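Local coordinates for immunoreactive 84kD antigen PG93 (Porphyromonas gingivalis, PDB 5M11), which serves as an essential cell-surface component of the type-IX secretion system of this oral bacterium and binds zinc and calcium ions, at residues A[588-601]-A[604-617]. Sequence-based numbering, arbitrary orientation.
Sequences VTVTDIVVDKLNHK and ATQGTGLYLLSEDC. With ZN (zinc ion), chain E.
In one blade of a beta-propeller, a four-stranded antiparallel sheet, strand 589-595 pairs with strand 601-606, which in turn pairs with strand 610-613. The first pairing carries a classic beta bulge: Thr591 and Asp592 both face Ala604, whose O accepts Thr591 N at 3.1 Å and, more weakly, Asp592 N. Ala604 N answers to Asp592 O at 3.0 Å. Thr591 OG1 sits between its backbone N and carbonyl carbon (chi1 56°) and lies against Ala604 CB, near its carbonyl, while its hydroxyl bonds to the backbone O of Ile636 in the neighbouring blade; Asp592 OD2 accepts from Leu639 N there, and Asp592, with Glu318, belongs to a zinc site not bound to this chain here. Val588 CG1 lies 3.4 Å from Thr608 OG1, the two side chains meeting tip to tip, and it also rests on the Thr605 methyl. Thr605 OG1 accepts from Thr608 N, an ST motif that ties the turn between strands 601-606 and 610-613.

The second pairing sets Lys601 against Leu613, an antiparallel hydrogen-bonded pair linked by N-H to O bonds in both directions (Leu613 N to Lys601 O 2.8 Å). Beyond it the Lys601 chain bends at chi2 (79°), running past Cys617 SG so that NZ reaches Glu615 O at 2.7 Å, in the carbonyl plane on a lone pair. The same NZ donates to Asn599 O at 2.8 Å and forms a salt bridge with Asp539; its bond to Asn599 OD1 is weak. Asn599 ND2 reaches the anti lone pair of Glu615 OE2 at 2.8 Å, amide and carboxylate planes turned 51° apart. His600 turns its ring edge to Glu615 N, one face lies against Leu598 CB, and its NE2 binds a zinc ion at 2.2 Å, with a water and an atom outside both segments as further ligands.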
loop_
_atom_site.group_PDB
_atom_site.type_symbol
_atom_site.label_atom_id
_atom_site.label_comp_id
_atom_site.label_asym_id
_atom_site.label_seq_id
_atom_site.Cartn_x
_atom_site.Cartn_y
_atom_site.Cartn_z
ATOM N N VAL A 588 -3.224 -13.255 -17.120
ATOM C CA VAL A 588 -3.305 -12.379 -15.951
ATOM C C VAL A 588 -2.687 -13.129 -14.770
ATOM O O VAL A 588 -3.155 -14.227 -14.437
ATOM C CB VAL A 588 -4.769 -11.957 -15.663
ATOM C CG1 VAL A 588 -4.913 -11.344 -14.281
ATOM C CG2 VAL A 588 -5.295 -11.003 -16.722
ATOM N N THR A 589 -1.643 -12.553 -14.143
ATOM C CA THR A 589 -0.965 -13.164 -12.992
ATOM C C THR A 589 -1.826 -12.961 -11.732
ATOM O O THR A 589 -2.034 -11.831 -11.285
ATOM C CB THR A 589 0.453 -12.613 -12.874
ATOM O OG1 THR A 589 1.179 -13.024 -14.034
ATOM C CG2 THR A 589 1.166 -13.088 -11.634
ATOM N N VAL A 590 -2.352 -14.077 -11.197
ATOM C CA VAL A 590 -3.212 -14.128 -10.006
ATOM C C VAL A 590 -2.313 -14.390 -8.775
ATOM O O VAL A 590 -1.642 -15.426 -8.699
ATOM C CB VAL A 590 -4.368 -15.177 -10.156
ATOM C CG1 VAL A 590 -5.099 -15.423 -8.833
ATOM C CG2 VAL A 590 -5.355 -14.753 -11.233
ATOM N N THR A 591 -2.313 -13.429 -7.828
ATOM C CA THR A 591 -1.491 -13.426 -6.614
ATOM C C THR A 591 -2.238 -14.037 -5.403
ATOM O O THR A 591 -1.612 -14.738 -4.601
ATOM C CB THR A 591 -1.034 -12.002 -6.321
ATOM O OG1 THR A 591 -2.189 -11.180 -6.235
ATOM C CG2 THR A 591 -0.124 -11.447 -7.398
ATOM N N ASP A 592 -3.560 -13.772 -5.259
ATOM C CA ASP A 592 -4.338 -14.335 -4.147
ATOM C C ASP A 592 -5.786 -14.614 -4.525
ATOM O O ASP A 592 -6.332 -14.012 -5.462
ATOM C CB ASP A 592 -4.295 -13.451 -2.876
ATOM C CG ASP A 592 -4.227 -14.250 -1.564
ATOM O OD1 ASP A 592 -4.241 -15.508 -1.623
ATOM O OD2 ASP A 592 -4.121 -13.621 -0.487
ATOM N N ILE A 593 -6.390 -15.569 -3.788
ATOM C CA ILE A 593 -7.788 -16.012 -3.903
ATOM C C ILE A 593 -8.342 -16.188 -2.478
ATOM O O ILE A 593 -7.708 -16.821 -1.633
ATOM C CB ILE A 593 -8.003 -17.314 -4.781
ATOM C CG1 ILE A 593 -7.246 -17.250 -6.122
ATOM C CG2 ILE A 593 -9.502 -17.593 -5.030
ATOM C CD1 ILE A 593 -6.737 -18.542 -6.612
ATOM N N VAL A 594 -9.545 -15.647 -2.249
ATOM C CA VAL A 594 -10.319 -15.728 -1.015
ATOM C C VAL A 594 -11.759 -16.116 -1.417
ATOM O O VAL A 594 -12.212 -15.708 -2.489
ATOM C CB VAL A 594 -10.190 -14.402 -0.242
ATOM C CG1 VAL A 594 -11.431 -14.076 0.571
ATOM C CG2 VAL A 594 -8.954 -14.431 0.639
ATOM N N VAL A 595 -12.443 -16.963 -0.609
ATOM C CA VAL A 595 -13.791 -17.453 -0.936
ATOM C C VAL A 595 -14.858 -16.949 0.082
ATOM O O VAL A 595 -14.731 -17.139 1.304
ATOM C CB VAL A 595 -13.816 -19.004 -1.081
ATOM C CG1 VAL A 595 -15.222 -19.515 -1.389
ATOM C CG2 VAL A 595 -12.836 -19.479 -2.153
ATOM N N ASP A 596 -15.920 -16.331 -0.480
ATOM C CA ASP A 596 -17.134 -15.780 0.143
ATOM C C ASP A 596 -17.948 -16.789 0.934
ATOM O O ASP A 596 -17.840 -17.994 0.735
ATOM C CB ASP A 596 -18.092 -15.276 -0.979
ATOM C CG ASP A 596 -18.222 -13.780 -1.168
ATOM O OD1 ASP A 596 -17.422 -13.031 -0.558
ATOM O OD2 ASP A 596 -19.127 -13.348 -1.937
ATOM N N LYS A 597 -18.883 -16.253 1.719
ATOM C CA LYS A 597 -19.936 -16.928 2.471
ATOM C C LYS A 597 -20.931 -17.459 1.429
ATOM O O LYS A 597 -21.598 -18.479 1.648
ATOM C CB LYS A 597 -20.572 -15.887 3.417
ATOM C CG LYS A 597 -21.727 -16.353 4.282
ATOM C CD LYS A 597 -22.308 -15.191 5.110
ATOM C CE LYS A 597 -23.305 -14.320 4.368
ATOM N NZ LYS A 597 -24.643 -14.961 4.250
ATOM N N LEU A 598 -20.987 -16.758 0.259
ATOM C CA LEU A 598 -21.824 -17.099 -0.893
ATOM C C LEU A 598 -21.109 -18.046 -1.836
ATOM O O LEU A 598 -21.669 -18.380 -2.885
ATOM C CB LEU A 598 -22.244 -15.846 -1.671
ATOM C CG LEU A 598 -22.997 -14.748 -0.934
ATOM C CD1 LEU A 598 -23.368 -13.642 -1.895
ATOM C CD2 LEU A 598 -24.226 -15.268 -0.217
ATOM N N ASN A 599 -19.874 -18.483 -1.473
ATOM C CA ASN A 599 -18.999 -19.358 -2.268
ATOM C C ASN A 599 -18.476 -18.614 -3.540
ATOM O O ASN A 599 -17.988 -19.241 -4.484
ATOM C CB ASN A 599 -19.701 -20.678 -2.626
ATOM C CG ASN A 599 -18.798 -21.868 -2.804
ATOM O OD1 ASN A 599 -17.627 -21.893 -2.375
ATOM N ND2 ASN A 599 -19.364 -22.912 -3.391
ATOM N N HIS A 600 -18.562 -17.266 -3.534
ATOM C CA HIS A 600 -18.050 -16.417 -4.606
ATOM C C HIS A 600 -16.575 -16.223 -4.368
ATOM O O HIS A 600 -16.117 -16.443 -3.247
ATOM C CB HIS A 600 -18.798 -15.077 -4.693
ATOM C CG HIS A 600 -20.228 -15.182 -5.135
ATOM N ND1 HIS A 600 -21.179 -14.265 -4.711
ATOM C CD2 HIS A 600 -20.827 -16.089 -5.942
ATOM C CE1 HIS A 600 -22.315 -14.636 -5.276
ATOM N NE2 HIS A 600 -22.155 -15.729 -6.033
ATOM N N LYS A 601 -15.812 -15.870 -5.409
ATOM C CA LYS A 601 -14.360 -15.780 -5.290
ATOM C C LYS A 601 -13.814 -14.365 -5.450
ATOM O O LYS A 601 -14.101 -13.702 -6.442
ATOM C CB LYS A 601 -13.705 -16.705 -6.330
ATOM C CG LYS A 601 -13.646 -18.177 -5.916
ATOM C CD LYS A 601 -14.949 -18.965 -6.081
ATOM C CE LYS A 601 -14.871 -20.228 -5.266
ATOM N NZ LYS A 601 -16.082 -21.083 -5.384
ATOM N N ALA A 604 -7.345 -11.387 -6.352
ATOM C CA ALA A 604 -6.305 -10.368 -6.425
ATOM C C ALA A 604 -5.384 -10.704 -7.579
ATOM O O ALA A 604 -4.989 -11.869 -7.737
ATOM C CB ALA A 604 -5.519 -10.339 -5.143
ATOM N N THR A 605 -5.053 -9.699 -8.396
ATOM C CA THR A 605 -4.176 -9.843 -9.558
ATOM C C THR A 605 -2.988 -8.858 -9.521
ATOM O O THR A 605 -3.045 -7.796 -8.897
ATOM C CB THR A 605 -4.956 -9.651 -10.898
ATOM O OG1 THR A 605 -5.159 -8.256 -11.176
ATOM C CG2 THR A 605 -6.268 -10.434 -10.959
ATOM N N GLN A 606 -1.937 -9.210 -10.257
ATOM C CA GLN A 606 -0.757 -8.389 -10.444
ATOM C C GLN A 606 -0.970 -7.585 -11.721
ATOM O O GLN A 606 -0.794 -8.122 -12.811
ATOM C CB GLN A 606 0.495 -9.287 -10.513
ATOM C CG GLN A 606 1.811 -8.558 -10.727
ATOM C CD GLN A 606 2.951 -9.348 -10.141
ATOM O OE1 GLN A 606 3.465 -10.299 -10.749
ATOM N NE2 GLN A 606 3.357 -8.976 -8.931
ATOM N N GLY A 607 -1.471 -6.359 -11.566
ATOM C CA GLY A 607 -1.684 -5.404 -12.650
ATOM C C GLY A 607 -3.059 -5.180 -13.253
ATOM O O GLY A 607 -3.179 -4.337 -14.146
ATOM N N THR A 608 -4.097 -5.921 -12.848
ATOM C CA THR A 608 -5.424 -5.713 -13.471
ATOM C C THR A 608 -6.555 -5.501 -12.411
ATOM O O THR A 608 -7.748 -5.623 -12.720
ATOM C CB THR A 608 -5.778 -6.855 -14.462
ATOM O OG1 THR A 608 -5.892 -8.097 -13.764
ATOM C CG2 THR A 608 -4.788 -6.976 -15.617
ATOM N N GLY A 609 -6.161 -5.158 -11.191
ATOM C CA GLY A 609 -7.089 -4.878 -10.108
ATOM C C GLY A 609 -7.621 -6.088 -9.375
ATOM O O GLY A 609 -6.949 -7.117 -9.274
ATOM N N LEU A 610 -8.837 -5.930 -8.826
ATOM C CA LEU A 610 -9.563 -6.914 -8.029
ATOM C C LEU A 610 -10.808 -7.392 -8.762
ATOM O O LEU A 610 -11.563 -6.588 -9.294
ATOM C CB LEU A 610 -9.950 -6.279 -6.661
ATOM C CG LEU A 610 -10.681 -7.162 -5.625
ATOM C CD1 LEU A 610 -9.722 -8.054 -4.898
ATOM C CD2 LEU A 610 -11.446 -6.311 -4.626
ATOM N N TYR A 611 -11.050 -8.700 -8.725
ATOM C CA TYR A 611 -12.221 -9.313 -9.347
ATOM C C TYR A 611 -13.060 -10.059 -8.339
ATOM O O TYR A 611 -12.524 -10.621 -7.387
ATOM C CB TYR A 611 -11.793 -10.306 -10.436
ATOM C CG TYR A 611 -11.134 -9.679 -11.639
ATOM C CD1 TYR A 611 -11.884 -9.288 -12.742
ATOM C CD2 TYR A 611 -9.749 -9.551 -11.711
ATOM C CE1 TYR A 611 -11.277 -8.765 -13.878
ATOM C CE2 TYR A 611 -9.132 -9.015 -12.835
ATOM C CZ TYR A 611 -9.902 -8.601 -13.909
ATOM O OH TYR A 611 -9.306 -8.035 -15.011
ATOM N N LEU A 612 -14.370 -10.099 -8.580
ATOM C CA LEU A 612 -15.324 -10.880 -7.807
ATOM C C LEU A 612 -15.953 -11.821 -8.792
ATOM O O LEU A 612 -16.570 -11.353 -9.747
ATOM C CB LEU A 612 -16.366 -9.995 -7.078
ATOM C CG LEU A 612 -17.621 -10.696 -6.476
ATOM C CD1 LEU A 612 -17.262 -11.754 -5.434
ATOM C CD2 LEU A 612 -18.556 -9.683 -5.861
ATOM N N LEU A 613 -15.750 -13.129 -8.621
ATOM C CA LEU A 613 -16.301 -14.135 -9.537
ATOM C C LEU A 613 -17.399 -14.964 -8.862
ATOM O O LEU A 613 -17.449 -15.034 -7.638
ATOM C CB LEU A 613 -15.189 -15.064 -10.073
ATOM C CG LEU A 613 -13.950 -14.413 -10.712
ATOM C CD1 LEU A 613 -12.925 -15.463 -11.089
ATOM C CD2 LEU A 613 -14.314 -13.576 -11.933
ATOM N N SER A 614 -18.275 -15.596 -9.673
ATOM C CA SER A 614 -19.372 -16.457 -9.213
ATOM C C SER A 614 -18.829 -17.791 -8.683
ATOM O O SER A 614 -17.627 -18.046 -8.770
ATOM C CB SER A 614 -20.379 -16.694 -10.334
ATOM O OG SER A 614 -19.794 -17.417 -11.404
ATOM N N GLU A 615 -19.714 -18.628 -8.119
ATOM C CA GLU A 615 -19.375 -19.937 -7.551
ATOM C C GLU A 615 -18.295 -20.672 -8.379
ATOM O O GLU A 615 -17.215 -20.947 -7.859
ATOM C CB GLU A 615 -20.640 -20.826 -7.423
ATOM C CG GLU A 615 -21.316 -20.825 -6.057
ATOM C CD GLU A 615 -22.157 -22.058 -5.760
ATOM O OE1 GLU A 615 -23.253 -22.189 -6.353
ATOM O OE2 GLU A 615 -21.720 -22.891 -4.930
ATOM N N ASP A 616 -18.568 -20.917 -9.679
ATOM C CA ASP A 616 -17.703 -21.674 -10.592
ATOM C C ASP A 616 -16.701 -20.797 -11.349
ATOM O O ASP A 616 -16.066 -21.271 -12.301
ATOM C CB ASP A 616 -18.569 -22.477 -11.594
ATOM C CG ASP A 616 -19.585 -21.685 -12.405
ATOM O OD1 ASP A 616 -19.633 -20.431 -12.253
ATOM O OD2 ASP A 616 -20.337 -22.317 -13.197
ATOM N N CYS A 617 -16.574 -19.523 -10.932
ATOM C CA CYS A 617 -15.691 -18.511 -11.522
ATOM C C CYS A 617 -16.039 -18.206 -13.019
ATOM O O CYS A 617 -15.285 -17.480 -13.666
ATOM C CB CYS A 617 -14.225 -18.908 -11.354
ATOM S SG CYS A 617 -13.709 -19.149 -9.629
HETATM ZN ZN ZN E . -23.550 -16.845 -7.264
HETATM O O HOH W 1 -24.279 -15.045 -8.717
#